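Local coordinates for superantigen-like protein SSL10 (Staphylococcus aureus subsp. aureus, PDB 6LWT) that probably binds the Fc region of human IgG, so inhibiting classical-pathway complement activation, and probably also inhibits plasma clotting through prothrombin, at residues D14-A17 with L18-Y21; L178-K181 with Y182-E185. All coordinates share one frame; numbering follows the deposited sequence.

Contact 1. Residues D14-A17 with L18-Y21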
ATOM      1  N   ASP A  14     -17.049  -1.673  10.397  1.00 44.14           N
ATOM      2  CA  ASP A  14     -15.729  -2.000   9.848  1.00 41.47           C
ATOM      3  C   ASP A  14     -15.633  -1.612   8.369  1.00 33.96           C
ATOM      4  O   ASP A  14     -14.627  -1.061   7.945  1.00 32.28           O
ATOM      5  CB  ASP A  14     -15.352  -3.469  10.041  1.00 44.97           C
ATOM      6  CG  ASP A  14     -13.896  -3.736   9.696  1.00 49.61           C
ATOM      7  OD1 ASP A  14     -13.059  -2.829   9.905  1.00 53.95           O
ATOM      8  OD2 ASP A  14     -13.578  -4.842   9.213  1.00 55.09           O
ATOM      9  N   LYS A  15     -16.691  -1.867   7.611  1.00 31.15           N
ATOM     10  CA  LYS A  15     -16.775  -1.397   6.228  1.00 30.38           C
ATOM     11  C   LYS A  15     -16.581   0.116   6.106  1.00 29.32           C
ATOM     12  O   LYS A  15     -15.839   0.568   5.236  1.00 26.77           O
ATOM     13  CB  LYS A  15     -18.094  -1.815   5.606  1.00 32.66           C
ATOM     14  CG  LYS A  15     -18.204  -1.512   4.123  1.00 33.40           C
ATOM     15  CD  LYS A  15     -19.451  -2.175   3.549  1.00 37.89           C
ATOM     16  CE  LYS A  15     -20.215  -1.273   2.602  1.00 40.05           C
ATOM     17  NZ  LYS A  15     -20.934  -0.222   3.360  1.00 41.03           N
ATOM     18  N   GLU A  16     -17.233   0.899   6.971  1.00 27.21           N
ATOM     19  CA  GLU A  16     -17.048   2.348   6.966  1.00 26.85           C
ATOM     20  C   GLU A  16     -15.616   2.748   7.370  1.00 25.03           C
ATOM     21  O   GLU A  16     -15.033   3.651   6.785  1.00 23.98           O
ATOM     22  CB  GLU A  16     -18.078   3.036   7.886  1.00 28.67           C
ATOM     23  CG  GLU A  16     -18.063   4.565   7.819  1.00 30.21           C
ATOM     24  CD  GLU A  16     -18.293   5.142   6.427  1.00 30.96           C
ATOM     25  OE1 GLU A  16     -19.076   4.547   5.641  1.00 27.14           O
ATOM     26  OE2 GLU A  16     -17.705   6.207   6.128  1.00 31.86           O
ATOM     27  N   ALA A  17     -15.056   2.058   8.355  1.00 25.68           N
ATOM     28  CA  ALA A  17     -13.680   2.305   8.767  1.00 27.31           C
ATOM     29  C   ALA A  17     -12.701   2.046   7.612  1.00 25.07           C
ATOM     30  O   ALA A  17     -11.754   2.796   7.427  1.00 25.08           O
ATOM     31  CB  ALA A  17     -13.316   1.439   9.961  1.00 28.55           C
ATOM     32  N   LEU A  18     -12.953   1.005   6.828  1.00 25.03           N
ATOM     33  CA  LEU A  18     -12.118   0.719   5.647  1.00 23.64           C
ATOM     34  C   LEU A  18     -12.251   1.792   4.583  1.00 24.82           C
ATOM     35  O   LEU A  18     -11.251   2.231   4.019  1.00 24.80           O
ATOM     36  CB  LEU A  18     -12.422  -0.679   5.087  1.00 23.33           C
ATOM     37  CG  LEU A  18     -11.995  -1.845   5.991  1.00 23.39           C
ATOM     38  CD1 LEU A  18     -12.658  -3.157   5.598  1.00 23.21           C
ATOM     39  CD2 LEU A  18     -10.479  -1.995   5.980  1.00 24.77           C
ATOM     40  N   TYR A  19     -13.487   2.250   4.344  1.00 25.41           N
ATOM     41  CA  TYR A  19     -13.736   3.319   3.395  1.00 24.91           C
ATOM     42  C   TYR A  19     -12.954   4.582   3.763  1.00 25.64           C
ATOM     43  O   TYR A  19     -12.291   5.203   2.921  1.00 25.85           O
ATOM     44  CB  TYR A  19     -15.248   3.619   3.322  1.00 26.58           C
ATOM     45  CG  TYR A  19     -15.538   4.843   2.508  1.00 26.87           C
ATOM     46  CD1 TYR A  19     -15.317   4.842   1.139  1.00 27.83           C
ATOM     47  CD2 TYR A  19     -16.015   6.005   3.102  1.00 29.84           C
ATOM     48  CE1 TYR A  19     -15.543   5.971   0.379  1.00 29.93           C
ATOM     49  CE2 TYR A  19     -16.253   7.150   2.352  1.00 31.45           C
ATOM     50  CZ  TYR A  19     -16.013   7.130   0.988  1.00 31.69           C
ATOM     51  OH  TYR A  19     -16.249   8.248   0.216  1.00 32.10           O
ATOM     52  N   ARG A  20     -13.039   4.956   5.035  1.00 26.29           N
ATOM     53  CA  ARG A  20     -12.352   6.143   5.510  1.00 27.75           C
ATOM     54  C   ARG A  20     -10.829   5.974   5.425  1.00 24.73           C
ATOM     55  O   ARG A  20     -10.154   6.871   4.939  1.00 24.01           O
ATOM     56  CB  ARG A  20     -12.812   6.536   6.933  1.00 31.85           C
ATOM     57  CG  ARG A  20     -14.276   6.994   7.053  1.00 35.47           C
ATOM     58  CD  ARG A  20     -14.749   7.986   5.977  1.00 39.85           C
ATOM     59  NE  ARG A  20     -14.005   9.255   5.944  1.00 43.53           N
ATOM     60  CZ  ARG A  20     -14.245  10.328   6.712  1.00 46.85           C
ATOM     61  NH1 ARG A  20     -15.221  10.345   7.621  1.00 46.97           N
ATOM     62  NH2 ARG A  20     -13.486  11.410   6.573  1.00 50.59           N
ATOM     63  N   TYR A  21     -10.308   4.822   5.851  1.00 23.96           N
ATOM     64  CA  TYR A  21      -8.856   4.617   5.843  1.00 22.62           C
ATOM     65  C   TYR A  21      -8.270   4.701   4.445  1.00 22.14           C
ATOM     66  O   TYR A  21      -7.281   5.398   4.214  1.00 21.70           O
ATOM     67  CB  TYR A  21      -8.484   3.286   6.482  1.00 22.22           C
ATOM     68  CG  TYR A  21      -6.993   3.060   6.532  1.00 21.87           C
ATOM     69  CD1 TYR A  21      -6.201   3.691   7.498  1.00 22.10           C
ATOM     70  CD2 TYR A  21      -6.354   2.251   5.585  1.00 21.31           C
ATOM     71  CE1 TYR A  21      -4.820   3.498   7.532  1.00 22.54           C
ATOM     72  CE2 TYR A  21      -4.978   2.060   5.610  1.00 20.37           C
ATOM     73  CZ  TYR A  21      -4.218   2.655   6.599  1.00 22.08           C
ATOM     74  OH  TYR A  21      -2.852   2.453   6.624  1.00 20.01           O
TER
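D14 and L18 meet one helical turn apart, in a continuous run of alpha-helix where each of the first four residues accepts a backbone bond from the residue four places on. The D14 O takes the L18 N-H at 2.9 Å, and the D14 carboxylate reaches the isobutyl group only at its fringe, D14 OD2 lying 4.1 Å from L18 CD1. K15 contributes its carbonyl alone: K15 O receives Y19 N at 3.0 Å, while its aliphatic chain heads off from the following turn.

The E16 side chain meets two residues of the following turn. Its CG stands anti to the backbone N (chi1 -173°) and the chain then bends at chi2, which brings the carboxylate alongside Y19 and R20. E16 OE2 lies 3.5 Å from Y19 CD2, at the ring edge near its plane, and as close to R20 CD. The guanidinium bends off, so charge meets charge only loosely, with E16 OE2 4.8 Å from R20 NE, too far for a salt bridge. Alongside this cluster R20 N bonds E16 O. A17 ends the run by accepting Y21 N at 2.9 Å through A17 O, the carbonyl also lying against Y21 CB.

Helix 14-22 lies on the protein surface with L18 turned inward. L18 is buried against Y151 and K156 of the loop after helix 133-148, Y19 also packs on Y151, and the Y21 hydroxyl bonds E78, between strands 71-76 and 79-80.

Contact 2. Residues L178-K181 with Y182-E185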
ATOM      1  N   LEU A 178      -4.833  -3.949   5.657  1.00 21.88           N
ATOM      2  CA  LEU A 178      -3.533  -4.627   5.601  1.00 21.37           C
ATOM      3  C   LEU A 178      -2.878  -4.501   6.979  1.00 20.79           C
ATOM      4  O   LEU A 178      -2.936  -3.446   7.579  1.00 18.82           O
ATOM      5  CB  LEU A 178      -2.614  -4.000   4.554  1.00 21.71           C
ATOM      6  CG  LEU A 178      -1.255  -4.662   4.336  1.00 22.14           C
ATOM      7  CD1 LEU A 178      -1.406  -6.055   3.756  1.00 22.28           C
ATOM      8  CD2 LEU A 178      -0.410  -3.819   3.402  1.00 22.33           C
ATOM      9  N   LYS A 179      -2.278  -5.579   7.480  1.00 21.24           N
ATOM     10  CA  LYS A 179      -1.593  -5.505   8.770  1.00 22.11           C
ATOM     11  C   LYS A 179      -0.310  -4.726   8.713  1.00 23.19           C
ATOM     12  O   LYS A 179       0.416  -4.775   7.704  1.00 20.01           O
ATOM     13  CB  LYS A 179      -1.341  -6.900   9.325  1.00 24.82           C
ATOM     14  CG  LYS A 179      -2.667  -7.558   9.689  1.00 27.65           C
ATOM     15  CD  LYS A 179      -2.476  -8.640  10.715  1.00 32.53           C
ATOM     16  CE  LYS A 179      -3.827  -9.226  11.114  1.00 33.61           C
ATOM     17  NZ  LYS A 179      -3.601 -10.611  11.582  1.00 37.59           N
ATOM     18  N   PHE A 180       0.004  -4.049   9.827  1.00 22.01           N
ATOM     19  CA  PHE A 180       1.215  -3.226   9.911  1.00 22.94           C
ATOM     20  C   PHE A 180       2.463  -4.030   9.592  1.00 22.02           C
ATOM     21  O   PHE A 180       3.347  -3.545   8.879  1.00 20.49           O
ATOM     22  CB  PHE A 180       1.382  -2.581  11.308  1.00 24.73           C
ATOM     23  CG  PHE A 180       0.446  -1.415  11.601  1.00 25.25           C
ATOM     24  CD1 PHE A 180      -0.399  -0.864  10.641  1.00 26.40           C
ATOM     25  CD2 PHE A 180       0.481  -0.819  12.869  1.00 27.71           C
ATOM     26  CE1 PHE A 180      -1.213   0.216  10.940  1.00 26.68           C
ATOM     27  CE2 PHE A 180      -0.330   0.268  13.170  1.00 27.98           C
ATOM     28  CZ  PHE A 180      -1.183   0.784  12.204  1.00 27.24           C
ATOM     29  N   LYS A 181       2.504  -5.277  10.057  1.00 23.14           N
ATOM     30  CA  LYS A 181       3.687  -6.126   9.893  1.00 23.97           C
ATOM     31  C   LYS A 181       4.080  -6.373   8.426  1.00 23.65           C
ATOM     32  O   LYS A 181       5.227  -6.749   8.166  1.00 22.28           O
ATOM     33  CB  LYS A 181       3.508  -7.472  10.617  1.00 26.94           C
ATOM     34  CG  LYS A 181       2.497  -8.422   9.984  1.00 28.62           C
ATOM     35  CD  LYS A 181       2.434  -9.762  10.705  1.00 33.12           C
ATOM     36  CE  LYS A 181       1.188  -9.927  11.551  1.00 37.79           C
ATOM     37  NZ  LYS A 181       0.732 -11.355  11.544  1.00 41.30           N
ATOM     38  N   TYR A 182       3.139  -6.172   7.490  1.00 20.88           N
ATOM     39  CA  TYR A 182       3.396  -6.369   6.058  1.00 21.42           C
ATOM     40  C   TYR A 182       3.636  -5.092   5.262  1.00 21.44           C
ATOM     41  O   TYR A 182       3.870  -5.170   4.052  1.00 19.96           O
ATOM     42  CB  TYR A 182       2.227  -7.147   5.423  1.00 20.66           C
ATOM     43  CG  TYR A 182       1.987  -8.483   6.087  1.00 21.15           C
ATOM     44  CD1 TYR A 182       3.009  -9.419   6.171  1.00 21.81           C
ATOM     45  CD2 TYR A 182       0.738  -8.821   6.625  1.00 21.20           C
ATOM     46  CE1 TYR A 182       2.809 -10.655   6.787  1.00 23.60           C
ATOM     47  CE2 TYR A 182       0.521 -10.055   7.232  1.00 22.01           C
ATOM     48  CZ  TYR A 182       1.566 -10.961   7.326  1.00 23.54           C
ATOM     49  OH  TYR A 182       1.402 -12.187   7.938  1.00 24.84           O
ATOM     50  N   MET A 183       3.614  -3.935   5.921  1.00 20.14           N
ATOM     51  CA  MET A 183       3.683  -2.658   5.215  1.00 20.26           C
ATOM     52  C   MET A 183       5.093  -2.232   4.826  1.00 20.76           C
ATOM     53  O   MET A 183       5.256  -1.219   4.152  1.00 22.93           O
ATOM     54  CB  MET A 183       3.016  -1.556   6.038  1.00 19.88           C
ATOM     55  CG  MET A 183       1.515  -1.697   6.058  1.00 19.45           C
ATOM     56  SD  MET A 183       0.743  -0.439   7.057  1.00 20.00           S
ATOM     57  CE  MET A 183      -0.965  -0.791   6.740  1.00 19.61           C
ATOM     58  N   GLY A 184       6.098  -3.000   5.221  1.00 21.21           N
ATOM     59  CA  GLY A 184       7.459  -2.729   4.808  1.00 23.98           C
ATOM     60  C   GLY A 184       7.971  -3.551   3.645  1.00 24.76           C
ATOM     61  O   GLY A 184       8.963  -3.145   3.054  1.00 25.24           O
ATOM     62  N   GLU A 185       7.321  -4.691   3.347  1.00 25.44           N
ATOM     63  CA  GLU A 185       7.663  -5.593   2.212  1.00 27.68           C
ATOM     64  C   GLU A 185       7.837  -4.805   0.917  1.00 24.48           C
ATOM     65  O   GLU A 185       6.952  -4.029   0.584  1.00 22.15           O
ATOM     66  CB  GLU A 185       6.517  -6.586   1.947  1.00 32.47           C
ATOM     67  CG  GLU A 185       6.464  -7.842   2.808  1.00 39.78           C
ATOM     68  CD  GLU A 185       6.936  -9.121   2.106  1.00 43.33           C
ATOM     69  OE1 GLU A 185       7.107 -10.111   2.830  1.00 50.88           O
ATOM     70  OE2 GLU A 185       7.145  -9.167   0.866  1.00 45.72           O
TER
HETATM   71  O   HOH W   1       6.805  -5.522   6.182  1.00 24.57           O
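K181 lies along Y182 with its aliphatic chain laid over one face of the phenol ring, the two side chains pointing the same way. K181 CG stands 3.6 Å from the Y182 ring centroid and just 5° off the normal, a CH-pi contact, and K181 CD follows toward the hydroxyl end at 3.7 Å from Y182 CZ. The torsion responsible is chi1 of K181 (71°), which sets CG between the backbone N and the carbonyl carbon. K179 CB also approaches Y182, obliquely. This is the exposed side of the turn, where both lysines extend outward.

The buried side is built round M183 and L178. The extended M183 chain passes L178 in the reverse direction, L178 CD2 lying 3.9 Å from M183 CG, and continues until M183 CE lies against the L178 carbonyl oxygen. F180, itself exposed, borders this core: M183 SD meets F180 CD1 at 3.8 Å in an oblique Met-aromatic contact. Both sides hang on a short 3-10 segment of two overlapping turns: Y182 N donates to K179 O at 3.1 Å and M183 N to F180 O at 3.0 Å, each donor standing well above the carbonyl plane, consistent with i to i+3 winding. A water bridges K181 O and G184 N, 2.8 Å from each; N58 gives K181 O a further bond.

The segment belongs to the connection between strands 169-173 and 186-188 of the beta-grasp domain. L178 and M183 pack on helix 133-148 through D137 and K134, whereas F180 and M183 touch V89 of strand 85-93 in the OB-fold domain, and M183 is also backbone-bonded to G91; the turn is thus wedged between the two domains.

Overall arrangement
The two contacts are separate stretches of the chain, their centres about 18 Å apart, contact 1 in the N-terminal helix and contact 2 in a late loop of the beta-grasp domain. They nevertheless touch: the Y21 hydroxyl oxygen of contact 1 packs on the M183 methyl of contact 2, Y21 OH to M183 CE being 3.8 Å. Just beyond contact 1, the Y22 hydroxyl bonds L178 N, and K177 makes a cation-pi contact with Y21, so the end of the helix is tied to the loop just ahead of and at the beginning of segment 178-181. Contact 1 lies at the surface, about 15 Å from the chain centre, and contact 2 deeper, at about 8 Å.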